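PDB 4MDY: periplasmic binding protein from Mycobacterium smegmatis, which probably captures iron, most likely as a chelate, outside the cell membrane and delivers it to an ABC transporter for import. Local coordinates for residues P30-S35 with V50-T55; Q41-A46 with A274-Y279; L45-V50 with Q143-N148; L99-N104 with T139-A144; P133-A138 with E153-V158. All blocks are in the same frame, centred on the assembly; numbering follows the deposited sequence.

In the fold
Contacts 3, 4 and 5 all use helix 134-144, while contacts 2 and 3 share Leu45 and Ala46 of helix 40-46. Contact 1 pairs the strands before and after helix 40-46; through strand 33-35, next to strand 99-102, it meets contact 4, their centres about 11 Å apart. Contacts 2 and 5 lie closest to the middle of the chain, with centres about 9 Å apart, and are joined by the hydrogen bond from Gln137 to Asp43. Contacts 1 and 5 do not touch: their nearest atoms are about 8 Å apart. In this family the solute is usually held between two lobes connected by a long helix.

Contact 1. Residues P30-S35 with V50-T55; sequences PQRVVS and VPIAVT
Ile52 can be followed outward as the side chain that fits the two segments together. Its CB lies 4.1 Å from Val33 O. CG1, placed between backbone N and carbonyl carbon (chi1 61°), comes to 3.4 Å from the same Val33 O and to 4.0 Å from Val34 CG2. CG2 branches back to the backbone of Arg32, and CD1 ends over one face of the Arg32 guanidinium, 3.5 Å from NH2 of Arg32. The two side chains cross at about a right angle, and the guanidinium is held by the carbonyls of Leu95 and Lys96, so the methyl packs on a tethered plane. The same Val33 O also accepts Ile52 N at 2.8 Å, from within the carbonyl plane.

Further along, Ser35 N donates to Ala53 O at 3.0 Å with the N-H well aimed (161°), although it stands above the carbonyl plane. Thr55 OG1 then donates to Ser35 O at 2.7 Å, on a lone pair. At the other end one water accepts from Val33 N and donates to Val50 O, bridging the backbones where direct pairing stops. The short strand axes run 13° from parallel, 4.9 Å apart, and the chain between them forms helix 40-46 packed against both: a beta-alpha-beta unit of the alpha/beta lobe typical of such binding proteins.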
# COMPACT_ATOMS: atom_id res chain seq x y z
N PRO A 30 -6.31 -22.75 4.71
CA PRO A 30 -7.65 -22.41 4.23
C PRO A 30 -7.81 -22.63 2.73
O PRO A 30 -6.91 -22.32 1.96
CB PRO A 30 -7.77 -20.93 4.59
CG PRO A 30 -6.37 -20.43 4.54
CD PRO A 30 -5.55 -21.55 5.09
N GLN A 31 -8.96 -23.16 2.34
CA GLN A 31 -9.26 -23.50 0.94
C GLN A 31 -9.98 -22.38 0.19
O GLN A 31 -9.85 -22.27 -1.03
CB GLN A 31 -10.13 -24.76 0.88
CG GLN A 31 -9.66 -25.91 1.75
CD GLN A 31 -8.32 -26.45 1.31
OE1 GLN A 31 -7.30 -26.17 1.94
NE2 GLN A 31 -8.32 -27.21 0.23
N ARG A 32 -10.76 -21.58 0.92
CA ARG A 32 -11.56 -20.51 0.34
C ARG A 32 -11.37 -19.19 1.10
O ARG A 32 -12.10 -18.88 2.04
CB ARG A 32 -13.04 -20.91 0.36
CG ARG A 32 -13.39 -22.07 -0.55
CD ARG A 32 -14.87 -22.42 -0.46
NE ARG A 32 -15.74 -21.40 -1.05
CZ ARG A 32 -15.93 -21.21 -2.35
NH1 ARG A 32 -15.29 -21.97 -3.24
NH2 ARG A 32 -16.74 -20.25 -2.78
N VAL A 33 -10.39 -18.40 0.66
CA VAL A 33 -10.06 -17.16 1.33
C VAL A 33 -10.70 -15.94 0.67
O VAL A 33 -10.55 -15.71 -0.54
CB VAL A 33 -8.53 -16.95 1.39
CG1 VAL A 33 -8.19 -15.72 2.21
CG2 VAL A 33 -7.85 -18.17 1.98
N VAL A 34 -11.40 -15.15 1.47
CA VAL A 34 -11.91 -13.85 1.05
C VAL A 34 -10.98 -12.73 1.52
O VAL A 34 -10.67 -12.62 2.72
CB VAL A 34 -13.31 -13.62 1.63
CG1 VAL A 34 -13.70 -12.15 1.53
CG2 VAL A 34 -14.32 -14.51 0.93
N SER A 35 -10.54 -11.91 0.57
CA SER A 35 -9.80 -10.69 0.86
C SER A 35 -10.79 -9.53 0.94
O SER A 35 -11.31 -9.05 -0.09
CB SER A 35 -8.76 -10.42 -0.22
OG SER A 35 -7.96 -9.30 0.13
N VAL A 50 -4.52 -18.04 -3.55
CA VAL A 50 -5.36 -17.27 -4.48
C VAL A 50 -6.75 -17.08 -3.86
O VAL A 50 -7.48 -18.06 -3.67
CB VAL A 50 -5.49 -17.98 -5.86
CG1 VAL A 50 -6.28 -17.12 -6.84
CG2 VAL A 50 -4.11 -18.27 -6.44
N PRO A 51 -7.12 -15.84 -3.53
CA PRO A 51 -8.43 -15.61 -2.92
C PRO A 51 -9.59 -15.92 -3.86
O PRO A 51 -9.44 -15.81 -5.08
CB PRO A 51 -8.43 -14.12 -2.56
CG PRO A 51 -7.23 -13.52 -3.17
CD PRO A 51 -6.39 -14.59 -3.80
N ILE A 52 -10.73 -16.30 -3.29
CA ILE A 52 -11.96 -16.48 -4.05
C ILE A 52 -12.72 -15.16 -4.23
O ILE A 52 -13.67 -15.08 -5.01
CB ILE A 52 -12.90 -17.52 -3.42
CG1 ILE A 52 -13.32 -17.10 -2.00
CG2 ILE A 52 -12.22 -18.88 -3.42
CD1 ILE A 52 -14.61 -17.72 -1.55
N ALA A 53 -12.30 -14.14 -3.48
CA ALA A 53 -12.81 -12.78 -3.65
C ALA A 53 -11.73 -11.77 -3.30
O ALA A 53 -10.96 -11.96 -2.35
CB ALA A 53 -14.02 -12.56 -2.77
N VAL A 54 -11.69 -10.70 -4.09
CA VAL A 54 -10.79 -9.58 -3.87
C VAL A 54 -11.66 -8.32 -3.74
O VAL A 54 -12.70 -8.20 -4.40
CB VAL A 54 -9.80 -9.42 -5.05
CG1 VAL A 54 -8.95 -8.16 -4.89
CG2 VAL A 54 -8.92 -10.65 -5.16
N THR A 55 -11.23 -7.40 -2.89
CA THR A 55 -11.94 -6.14 -2.72
C THR A 55 -11.20 -5.05 -3.50
O THR A 55 -10.00 -4.82 -3.30
CB THR A 55 -12.09 -5.78 -1.24
OG1 THR A 55 -12.77 -6.84 -0.56
CG2 THR A 55 -12.86 -4.51 -1.05
O HOH W 1 -8.80 -19.22 -1.49
O HOH W 2 -8.69 -7.29 -1.38

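Contact 2. Residues Q41-A46 with A274-Y279; sequences QDDLLA and ASPLSY
Asp42 and Ser275 point at one another, CB toward CB, and their tips meet: Ser275 OG donates to Asp42 OD2 at 2.7 Å. The carboxylate oxygen receives it on its anti lone pair, and Trp68 NE1 donates to that same oxygen, so two donors grip it and should favour the ionised form. Ser275 OG sits between its own backbone N and carbonyl carbon (chi1 84°), which lets it face Asp42 while accepting Ser278 N at 2.8 Å, an ST motif. Ser278 OG returns the favour, taking Ser275 N at 3.0 Å in a nearly straight bond (168°), and Ala270 O is its further partner. The Ser275 hydroxyl that meets Asp42 is thus held by reciprocal bonds with Ser278.

Asp43 and the Pro276 ring cross at about a right angle, with Asp43 OD1 at 3.3 Å from Pro276 CD; the other oxygen, OD2, is taken by Gln137 NE2. Leu277, its chain extended beyond CG (chi2 180°), lays its branches along the helix: CG is 3.8 Å from Ala46 CB, and CD1 is 3.7 Å from Asp42 O.

The segment 274-279 is the link between helices 265-273 and 279-294. It lies against the side of helix 40-46, with helix 67-73 bordering Leu277 through Trp68 and Gln72, and helix 134-144 meeting Pro276 through Trp134.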
# COMPACT_ATOMS: atom_id res chain seq x y z
N GLN A 41 -4.88 -8.77 -0.88
CA GLN A 41 -4.70 -9.72 -1.97
C GLN A 41 -3.23 -9.88 -2.34
O GLN A 41 -2.83 -10.95 -2.75
CB GLN A 41 -5.56 -9.37 -3.20
CG GLN A 41 -5.13 -8.15 -4.00
CD GLN A 41 -5.81 -6.87 -3.55
OE1 GLN A 41 -6.14 -6.71 -2.37
NE2 GLN A 41 -6.00 -5.95 -4.48
N ASP A 42 -2.44 -8.82 -2.20
CA ASP A 42 -1.02 -8.90 -2.53
C ASP A 42 -0.26 -9.76 -1.53
O ASP A 42 0.66 -10.48 -1.90
CB ASP A 42 -0.38 -7.51 -2.60
CG ASP A 42 -0.72 -6.76 -3.89
OD1 ASP A 42 -1.62 -7.18 -4.65
OD2 ASP A 42 -0.07 -5.71 -4.12
N ASP A 43 -0.65 -9.71 -0.26
CA ASP A 43 -0.00 -10.58 0.74
C ASP A 43 -0.34 -12.04 0.44
O ASP A 43 0.54 -12.90 0.41
CB ASP A 43 -0.46 -10.23 2.16
CG ASP A 43 -0.15 -8.79 2.54
OD1 ASP A 43 1.03 -8.48 2.84
OD2 ASP A 43 -1.09 -7.97 2.54
N LEU A 44 -1.62 -12.31 0.18
CA LEU A 44 -2.08 -13.67 -0.12
C LEU A 44 -1.40 -14.23 -1.38
O LEU A 44 -0.81 -15.32 -1.36
CB LEU A 44 -3.61 -13.68 -0.26
CG LEU A 44 -4.31 -13.41 1.08
CD1 LEU A 44 -5.77 -13.00 0.92
CD2 LEU A 44 -4.21 -14.63 2.00
N LEU A 45 -1.46 -13.46 -2.46
CA LEU A 45 -0.89 -13.89 -3.73
C LEU A 45 0.64 -14.06 -3.68
O LEU A 45 1.17 -14.94 -4.34
CB LEU A 45 -1.27 -12.91 -4.85
CG LEU A 45 -2.76 -12.96 -5.25
CD1 LEU A 45 -3.08 -11.79 -6.17
CD2 LEU A 45 -3.10 -14.29 -5.90
N ALA A 46 1.32 -13.24 -2.87
CA ALA A 46 2.77 -13.36 -2.71
C ALA A 46 3.17 -14.76 -2.25
O ALA A 46 4.23 -15.25 -2.64
CB ALA A 46 3.29 -12.32 -1.71
N ALA A 274 1.91 -0.70 -1.22
CA ALA A 274 2.96 -0.94 -0.22
C ALA A 274 2.95 -2.40 0.24
O ALA A 274 2.84 -2.69 1.44
CB ALA A 274 2.77 0.00 0.95
N SER A 275 3.03 -3.32 -0.71
CA SER A 275 2.85 -4.74 -0.44
C SER A 275 4.12 -5.54 -0.75
O SER A 275 5.05 -5.02 -1.36
CB SER A 275 1.69 -5.26 -1.29
OG SER A 275 2.12 -5.60 -2.58
N PRO A 276 4.16 -6.82 -0.34
CA PRO A 276 5.29 -7.68 -0.68
C PRO A 276 5.53 -7.82 -2.19
O PRO A 276 6.65 -8.08 -2.63
CB PRO A 276 4.89 -9.03 -0.09
CG PRO A 276 4.02 -8.68 1.06
CD PRO A 276 3.26 -7.47 0.64
N LEU A 277 4.48 -7.65 -2.99
CA LEU A 277 4.61 -7.71 -4.43
C LEU A 277 4.77 -6.34 -5.08
O LEU A 277 5.38 -6.24 -6.14
CB LEU A 277 3.42 -8.45 -5.05
CG LEU A 277 3.27 -9.93 -4.70
CD1 LEU A 277 2.04 -10.51 -5.38
CD2 LEU A 277 4.51 -10.71 -5.09
N SER A 278 4.22 -5.30 -4.46
CA SER A 278 4.25 -3.98 -5.09
C SER A 278 5.55 -3.22 -4.81
O SER A 278 6.05 -2.48 -5.67
CB SER A 278 3.02 -3.15 -4.70
OG SER A 278 3.21 -2.39 -3.53
N TYR A 279 6.11 -3.40 -3.62
CA TYR A 279 7.33 -2.68 -3.27
C TYR A 279 8.55 -2.98 -4.17
O TYR A 279 9.33 -2.07 -4.43
CB TYR A 279 7.70 -2.87 -1.79
CG TYR A 279 7.17 -1.81 -0.84
CD1 TYR A 279 7.13 -0.46 -1.20
CD2 TYR A 279 6.72 -2.16 0.43
CE1 TYR A 279 6.64 0.50 -0.32
CE2 TYR A 279 6.24 -1.21 1.31
CZ TYR A 279 6.21 0.12 0.94
OH TYR A 279 5.73 1.05 1.82

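Contact 3. Residues L45-V50 with Q143-N148; sequences LAVGVV and QAVFKN
Lys147 places CG anti to its carbonyl carbon (chi1 -58°) and keeps every later torsion near 180°, so a fully stretched chain carries its ammonium across to the other segment. There NZ donates to Val47 O at 2.9 Å, lying in the carbonyl plane with a C=O...N angle of 157°, almost along the carbonyl axis. On the way the methylenes slide past Val47 in the opposite direction, with Lys147 CD 3.9 Å from Val47 CB. Val47 CG2 and Val145 CG2 both occupy the crowded position between backbone N and carbonyl carbon, and these turned-in methyls touch at 4.0 Å.

Both segments are helix ends, each closed by a Schellman motif. At the end of helix 40-46, Gly48 is the C-prime residue with positive phi: its N reaches Leu45 O at 3.1 Å, and Val49 N reaches Leu44 O. At the end of helix 134-144 the corresponding residue is Phe146, whose N bonds to Gln143 O at 3.1 Å while Lys147 N takes Gly142 O. The ammonium therefore meets a carbonyl just after a helix C terminus, where the negative end of the helix dipole would be expected to strengthen the bond.

Val49 CG2, anti to its carbonyl carbon, fills the remaining angle between Val145 and the lysine: it is 4.0 Å from Val145 CG2 and 3.9 Å from Lys147 NZ. Beyond Val47, Met151 and Leu154 of helix 148-168 cover the valine from the side of that helix.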
# COMPACT_ATOMS: atom_id res chain seq x y z
N LEU A 45 -1.46 -13.46 -2.46
CA LEU A 45 -0.89 -13.89 -3.73
C LEU A 45 0.64 -14.06 -3.68
O LEU A 45 1.17 -14.94 -4.34
CB LEU A 45 -1.27 -12.91 -4.85
CG LEU A 45 -2.76 -12.96 -5.25
CD1 LEU A 45 -3.08 -11.79 -6.17
CD2 LEU A 45 -3.10 -14.29 -5.90
N ALA A 46 1.32 -13.24 -2.87
CA ALA A 46 2.77 -13.36 -2.71
C ALA A 46 3.17 -14.76 -2.25
O ALA A 46 4.23 -15.25 -2.64
CB ALA A 46 3.29 -12.32 -1.71
N VAL A 47 2.34 -15.40 -1.43
CA VAL A 47 2.64 -16.74 -0.91
C VAL A 47 1.82 -17.85 -1.57
O VAL A 47 1.77 -18.97 -1.07
CB VAL A 47 2.51 -16.79 0.63
CG1 VAL A 47 3.56 -15.89 1.28
CG2 VAL A 47 1.11 -16.41 1.10
N GLY A 48 1.18 -17.55 -2.69
CA GLY A 48 0.51 -18.57 -3.49
C GLY A 48 -0.89 -18.94 -3.05
O GLY A 48 -1.43 -19.94 -3.49
N VAL A 49 -1.49 -18.13 -2.19
CA VAL A 49 -2.87 -18.31 -1.78
C VAL A 49 -3.72 -17.42 -2.69
O VAL A 49 -3.63 -16.20 -2.62
CB VAL A 49 -3.08 -17.95 -0.30
CG1 VAL A 49 -4.55 -18.04 0.07
CG2 VAL A 49 -2.24 -18.88 0.58
N VAL A 50 -4.52 -18.04 -3.55
CA VAL A 50 -5.36 -17.27 -4.48
C VAL A 50 -6.75 -17.08 -3.86
O VAL A 50 -7.48 -18.06 -3.67
CB VAL A 50 -5.49 -17.98 -5.86
CG1 VAL A 50 -6.28 -17.12 -6.84
CG2 VAL A 50 -4.11 -18.27 -6.44
N GLN A 143 0.89 -15.88 8.89
CA GLN A 143 0.57 -16.80 9.98
C GLN A 143 -0.73 -17.55 9.73
O GLN A 143 -0.79 -18.78 9.81
CB GLN A 143 0.51 -16.05 11.31
CG GLN A 143 1.88 -15.67 11.83
CD GLN A 143 1.84 -14.70 13.00
OE1 GLN A 143 0.88 -14.65 13.76
NE2 GLN A 143 2.90 -13.93 13.15
N ALA A 144 -1.77 -16.79 9.39
CA ALA A 144 -3.11 -17.33 9.20
C ALA A 144 -3.23 -18.33 8.05
O ALA A 144 -4.13 -19.18 8.06
CB ALA A 144 -4.08 -16.18 8.97
N VAL A 145 -2.36 -18.22 7.05
CA VAL A 145 -2.40 -19.13 5.90
C VAL A 145 -1.28 -20.17 5.91
O VAL A 145 -1.06 -20.87 4.92
CB VAL A 145 -2.45 -18.36 4.55
CG1 VAL A 145 -3.59 -17.36 4.56
CG2 VAL A 145 -1.12 -17.68 4.21
N PHE A 146 -0.60 -20.27 7.06
CA PHE A 146 0.37 -21.33 7.33
C PHE A 146 1.62 -21.22 6.44
O PHE A 146 2.21 -22.23 6.06
CB PHE A 146 -0.28 -22.72 7.18
CG PHE A 146 -1.31 -23.03 8.23
CD1 PHE A 146 -2.56 -22.43 8.22
CD2 PHE A 146 -1.04 -23.97 9.22
CE1 PHE A 146 -3.51 -22.73 9.18
CE2 PHE A 146 -1.99 -24.28 10.18
CZ PHE A 146 -3.23 -23.66 10.17
N LYS A 147 2.02 -19.99 6.13
CA LYS A 147 3.17 -19.71 5.27
C LYS A 147 4.00 -18.56 5.84
O LYS A 147 4.50 -17.70 5.13
CB LYS A 147 2.70 -19.42 3.84
CG LYS A 147 1.88 -20.57 3.25
CD LYS A 147 1.72 -20.48 1.75
CE LYS A 147 0.66 -21.45 1.25
NZ LYS A 147 0.56 -21.46 -0.25
N ASN A 148 4.14 -18.58 7.16
CA ASN A 148 4.87 -17.52 7.85
C ASN A 148 6.36 -17.49 7.50
O ASN A 148 6.95 -16.41 7.45
CB ASN A 148 4.67 -17.61 9.36
CG ASN A 148 4.82 -19.02 9.89
OD1 ASN A 148 3.94 -19.87 9.69
ND2 ASN A 148 5.94 -19.29 10.55

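Contact 4. Residues L99-N104 with T139-A144; sequences LIVATN and TIIGQA
Apolar packing carries most of this contact. Alternate residues of the strand, Leu99 and Val101, and then Thr103 just past it, point their CB atoms at the helix, which presents Ile140, Ile141 and Ala144. The tightest meeting is in the middle. Ile141 CG1 is anti to its carbonyl carbon (chi1 -67°) and the chain runs on extended, bringing CD1 to 3.7 Å from Val101 CG1. Ile141 CG1 lies equally near, 3.7 Å from the same Val101 CG1, so one valine methyl rests against the last bond of the isoleucine, the two side chains crossing at about a right angle. Toward the start of the strand Leu99 CD2 reaches Ala144 CB at 4.2 Å. At the opposite end Thr103 CG2 and Ile140 CG2, sliding past each other in opposite directions, touch at 4.0 Å.

Polar atoms take a lesser part. Thr103 OG1, held between backbone N and carbonyl carbon (chi1 61°), is 4.2 Å from Ile141 CD1 and makes a weak hydrogen bond to Gln137 OE1, one turn earlier on the same helix. Ala144 O, near the C-terminal end of that helix, is buried with no polar partner in the model; Leu99 CD2 lies 4.2 Å from it.

Strand 99-102 is the middle member of a parallel sheet, between strands 33-35 and 121-123. Helix 134-144 packs on this sheet, reaching Val122 through Ile140 and Ala144, and helix 40-46 lies beside it, where Leu44 and Glu40 touch Ile141.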
# COMPACT_ATOMS: atom_id res chain seq x y z
N LEU A 99 -11.79 -18.60 5.41
CA LEU A 99 -11.00 -17.55 6.05
C LEU A 99 -11.35 -16.20 5.45
O LEU A 99 -11.44 -16.06 4.23
CB LEU A 99 -9.50 -17.80 5.88
CG LEU A 99 -8.58 -16.81 6.63
CD1 LEU A 99 -8.65 -17.00 8.14
CD2 LEU A 99 -7.13 -16.96 6.18
N ILE A 100 -11.55 -15.22 6.32
CA ILE A 100 -11.81 -13.86 5.89
C ILE A 100 -10.66 -12.99 6.38
O ILE A 100 -10.44 -12.87 7.58
CB ILE A 100 -13.15 -13.34 6.44
CG1 ILE A 100 -14.31 -14.22 5.95
CG2 ILE A 100 -13.39 -11.90 6.01
CD1 ILE A 100 -15.60 -14.02 6.72
N VAL A 101 -9.95 -12.38 5.44
CA VAL A 101 -8.86 -11.48 5.77
C VAL A 101 -9.35 -10.04 5.66
O VAL A 101 -9.72 -9.58 4.57
CB VAL A 101 -7.65 -11.72 4.87
CG1 VAL A 101 -6.51 -10.80 5.27
CG2 VAL A 101 -7.20 -13.17 4.95
N ALA A 102 -9.35 -9.35 6.80
CA ALA A 102 -9.85 -7.99 6.88
C ALA A 102 -8.99 -7.12 7.78
O ALA A 102 -9.44 -6.58 8.79
CB ALA A 102 -11.31 -7.98 7.34
N THR A 103 -7.73 -6.96 7.39
CA THR A 103 -6.78 -6.16 8.16
C THR A 103 -6.78 -4.70 7.70
O THR A 103 -6.38 -3.82 8.46
CB THR A 103 -5.35 -6.73 8.03
OG1 THR A 103 -4.94 -6.71 6.66
CG2 THR A 103 -5.29 -8.14 8.54
N ASN A 104 -7.27 -4.45 6.48
CA ASN A 104 -7.25 -3.12 5.87
C ASN A 104 -8.63 -2.82 5.27
O ASN A 104 -8.74 -2.49 4.09
CB ASN A 104 -6.16 -3.08 4.80
CG ASN A 104 -5.87 -1.68 4.29
OD1 ASN A 104 -6.30 -0.68 4.87
ND2 ASN A 104 -5.10 -1.60 3.22
N THR A 139 2.67 -10.06 8.15
CA THR A 139 2.99 -11.08 9.15
C THR A 139 1.77 -11.86 9.64
O THR A 139 1.80 -13.09 9.67
CB THR A 139 3.75 -10.47 10.34
OG1 THR A 139 4.96 -9.88 9.85
CG2 THR A 139 4.11 -11.55 11.35
N ILE A 140 0.69 -11.18 10.01
CA ILE A 140 -0.48 -11.89 10.51
C ILE A 140 -1.13 -12.74 9.41
O ILE A 140 -1.58 -13.84 9.68
CB ILE A 140 -1.51 -10.96 11.19
CG1 ILE A 140 -2.49 -11.77 12.04
CG2 ILE A 140 -2.26 -10.12 10.17
CD1 ILE A 140 -3.40 -10.92 12.90
N ILE A 141 -1.14 -12.24 8.17
CA ILE A 141 -1.73 -13.00 7.05
C ILE A 141 -0.91 -14.26 6.75
O ILE A 141 -1.47 -15.34 6.53
CB ILE A 141 -1.87 -12.13 5.78
CG1 ILE A 141 -2.91 -11.03 6.03
CG2 ILE A 141 -2.27 -12.98 4.57
CD1 ILE A 141 -2.94 -9.96 4.96
N GLY A 142 0.41 -14.12 6.73
CA GLY A 142 1.33 -15.24 6.59
C GLY A 142 1.09 -16.31 7.64
O GLY A 142 1.09 -17.50 7.33
N GLN A 143 0.89 -15.88 8.89
CA GLN A 143 0.57 -16.80 9.98
C GLN A 143 -0.73 -17.55 9.73
O GLN A 143 -0.79 -18.78 9.81
CB GLN A 143 0.51 -16.05 11.31
CG GLN A 143 1.88 -15.67 11.83
CD GLN A 143 1.84 -14.70 13.00
OE1 GLN A 143 0.88 -14.65 13.76
NE2 GLN A 143 2.90 -13.93 13.15
N ALA A 144 -1.77 -16.79 9.39
CA ALA A 144 -3.11 -17.33 9.20
C ALA A 144 -3.23 -18.33 8.05
O ALA A 144 -4.13 -19.18 8.06
CB ALA A 144 -4.08 -16.18 8.97

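Contact 5. Residues P133-A138 with E153-V158; sequences PWKDQA and ELIKSV
The indole of Trp134 is the flat group here. Lys135 CG, from the next residue of its own helix, lies 3.5 Å above one face of the ring, offset toward the rim. Tyr279 meets Trp134 edge-to-face. The other helix arrives obliquely at the far corner of the six-membered ring: Trp134 CH2 is 3.7 Å from Val158 CG1 and 3.7 Å from Val158 CB, tip to tip, while CZ3 of Trp134 passes Ile155 CG1 at 4.1 Å, the two chains running in opposite senses. Trp134 CG occupies the position between backbone N and carbonyl carbon (chi1 78°), and a chi2 of -84° turns the ring so that this corner projects across to helix 148-168.

Ile155 works between three residues. Its CG2, anti to the backbone N, lies along the extended Lys135 chain, where CE of Lys135 is 3.9 Å from it. Its CD1 reaches Ala138 CB at 4.1 Å. Thus one branch meets lysine methylenes and the other meets alanine, with the tryptophan beside CG1.

The two helices run nearly antiparallel, 158° between the N-to-C directions of the short segments, as befits consecutive helices joined by a tight turn. The axes of the short segments 134-138 and 153-158 approach to 10.9 Å.

Across the two segments the side chains meet through carbon atoms, apart from the approach of Ile155 CD1 to the backbone oxygen of Lys135, so cohesion should come from dispersion and the exclusion of water. Charge enters at the margin, where Lys135 NZ forms a salt bridge with Asp159 and probably helps keep its methylenes stretched over Ile155.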
# COMPACT_ATOMS: atom_id res chain seq x y z
N PRO A 133 0.73 -0.68 9.54
CA PRO A 133 2.03 -0.98 8.93
C PRO A 133 2.02 -2.24 8.05
O PRO A 133 1.54 -3.30 8.47
CB PRO A 133 2.95 -1.16 10.15
CG PRO A 133 2.37 -0.24 11.17
CD PRO A 133 0.87 -0.27 10.95
N TRP A 134 2.53 -2.12 6.82
CA TRP A 134 2.49 -3.23 5.86
C TRP A 134 3.10 -4.51 6.41
O TRP A 134 2.61 -5.60 6.14
CB TRP A 134 3.14 -2.84 4.51
CG TRP A 134 4.63 -2.84 4.46
CD1 TRP A 134 5.46 -1.82 4.86
CD2 TRP A 134 5.48 -3.89 4.00
NE1 TRP A 134 6.77 -2.18 4.66
CE2 TRP A 134 6.81 -3.45 4.14
CE3 TRP A 134 5.24 -5.17 3.48
CZ2 TRP A 134 7.91 -4.23 3.78
CZ3 TRP A 134 6.33 -5.95 3.12
CH2 TRP A 134 7.65 -5.48 3.27
N LYS A 135 4.15 -4.40 7.21
CA LYS A 135 4.77 -5.59 7.76
C LYS A 135 3.86 -6.31 8.78
O LYS A 135 3.84 -7.54 8.84
CB LYS A 135 6.13 -5.26 8.38
CG LYS A 135 7.16 -4.82 7.36
CD LYS A 135 8.49 -4.48 8.02
CE LYS A 135 9.50 -4.00 7.00
NZ LYS A 135 10.80 -3.63 7.63
N ASP A 136 3.10 -5.55 9.56
CA ASP A 136 2.18 -6.14 10.53
C ASP A 136 1.09 -6.91 9.80
O ASP A 136 0.74 -8.03 10.15
CB ASP A 136 1.53 -5.06 11.40
CG ASP A 136 2.50 -4.36 12.31
OD1 ASP A 136 3.66 -4.82 12.46
OD2 ASP A 136 2.09 -3.33 12.88
N GLN A 137 0.56 -6.29 8.76
CA GLN A 137 -0.45 -6.94 7.93
C GLN A 137 0.09 -8.21 7.25
O GLN A 137 -0.58 -9.25 7.25
CB GLN A 137 -0.99 -5.96 6.90
CG GLN A 137 -1.85 -6.60 5.83
CD GLN A 137 -2.54 -5.56 4.98
OE1 GLN A 137 -3.19 -4.65 5.51
NE2 GLN A 137 -2.41 -5.68 3.67
N ALA A 138 1.28 -8.13 6.67
CA ALA A 138 1.87 -9.28 6.00
C ALA A 138 2.11 -10.40 6.99
O ALA A 138 1.78 -11.55 6.73
CB ALA A 138 3.18 -8.89 5.33
N GLU A 153 10.57 -14.25 4.77
CA GLU A 153 11.50 -14.10 3.65
C GLU A 153 11.12 -12.95 2.71
O GLU A 153 11.99 -12.18 2.31
CB GLU A 153 11.58 -15.41 2.86
CG GLU A 153 12.48 -15.34 1.64
CD GLU A 153 13.92 -15.03 2.01
OE1 GLU A 153 14.35 -15.38 3.14
OE2 GLU A 153 14.62 -14.43 1.16
N LEU A 154 9.84 -12.84 2.37
CA LEU A 154 9.35 -11.78 1.48
C LEU A 154 9.57 -10.39 2.08
O LEU A 154 9.99 -9.46 1.38
CB LEU A 154 7.87 -11.98 1.15
CG LEU A 154 7.54 -13.04 0.10
CD1 LEU A 154 6.16 -13.62 0.35
CD2 LEU A 154 7.64 -12.47 -1.31
N ILE A 155 9.31 -10.24 3.37
CA ILE A 155 9.57 -8.98 4.07
C ILE A 155 11.07 -8.64 4.03
O ILE A 155 11.45 -7.50 3.72
CB ILE A 155 9.04 -9.02 5.52
CG1 ILE A 155 7.51 -9.10 5.53
CG2 ILE A 155 9.50 -7.79 6.31
CD1 ILE A 155 6.89 -9.46 6.88
N LYS A 156 11.91 -9.62 4.34
CA LYS A 156 13.37 -9.48 4.23
C LYS A 156 13.80 -9.04 2.84
O LYS A 156 14.66 -8.18 2.69
CB LYS A 156 14.07 -10.81 4.52
CG LYS A 156 14.26 -11.14 5.98
CD LYS A 156 14.84 -12.54 6.15
CE LYS A 156 14.83 -12.98 7.61
NZ LYS A 156 15.43 -14.32 7.82
N SER A 157 13.21 -9.67 1.83
CA SER A 157 13.55 -9.41 0.42
C SER A 157 13.27 -7.95 0.03
O SER A 157 14.08 -7.33 -0.65
CB SER A 157 12.75 -10.35 -0.48
OG SER A 157 13.13 -10.19 -1.83
N VAL A 158 12.14 -7.42 0.47
CA VAL A 158 11.78 -6.02 0.23
C VAL A 158 12.77 -5.07 0.90
O VAL A 158 13.26 -4.15 0.27
CB VAL A 158 10.35 -5.71 0.71
CG1 VAL A 158 10.09 -4.21 0.75
CG2 VAL A 158 9.34 -6.41 -0.19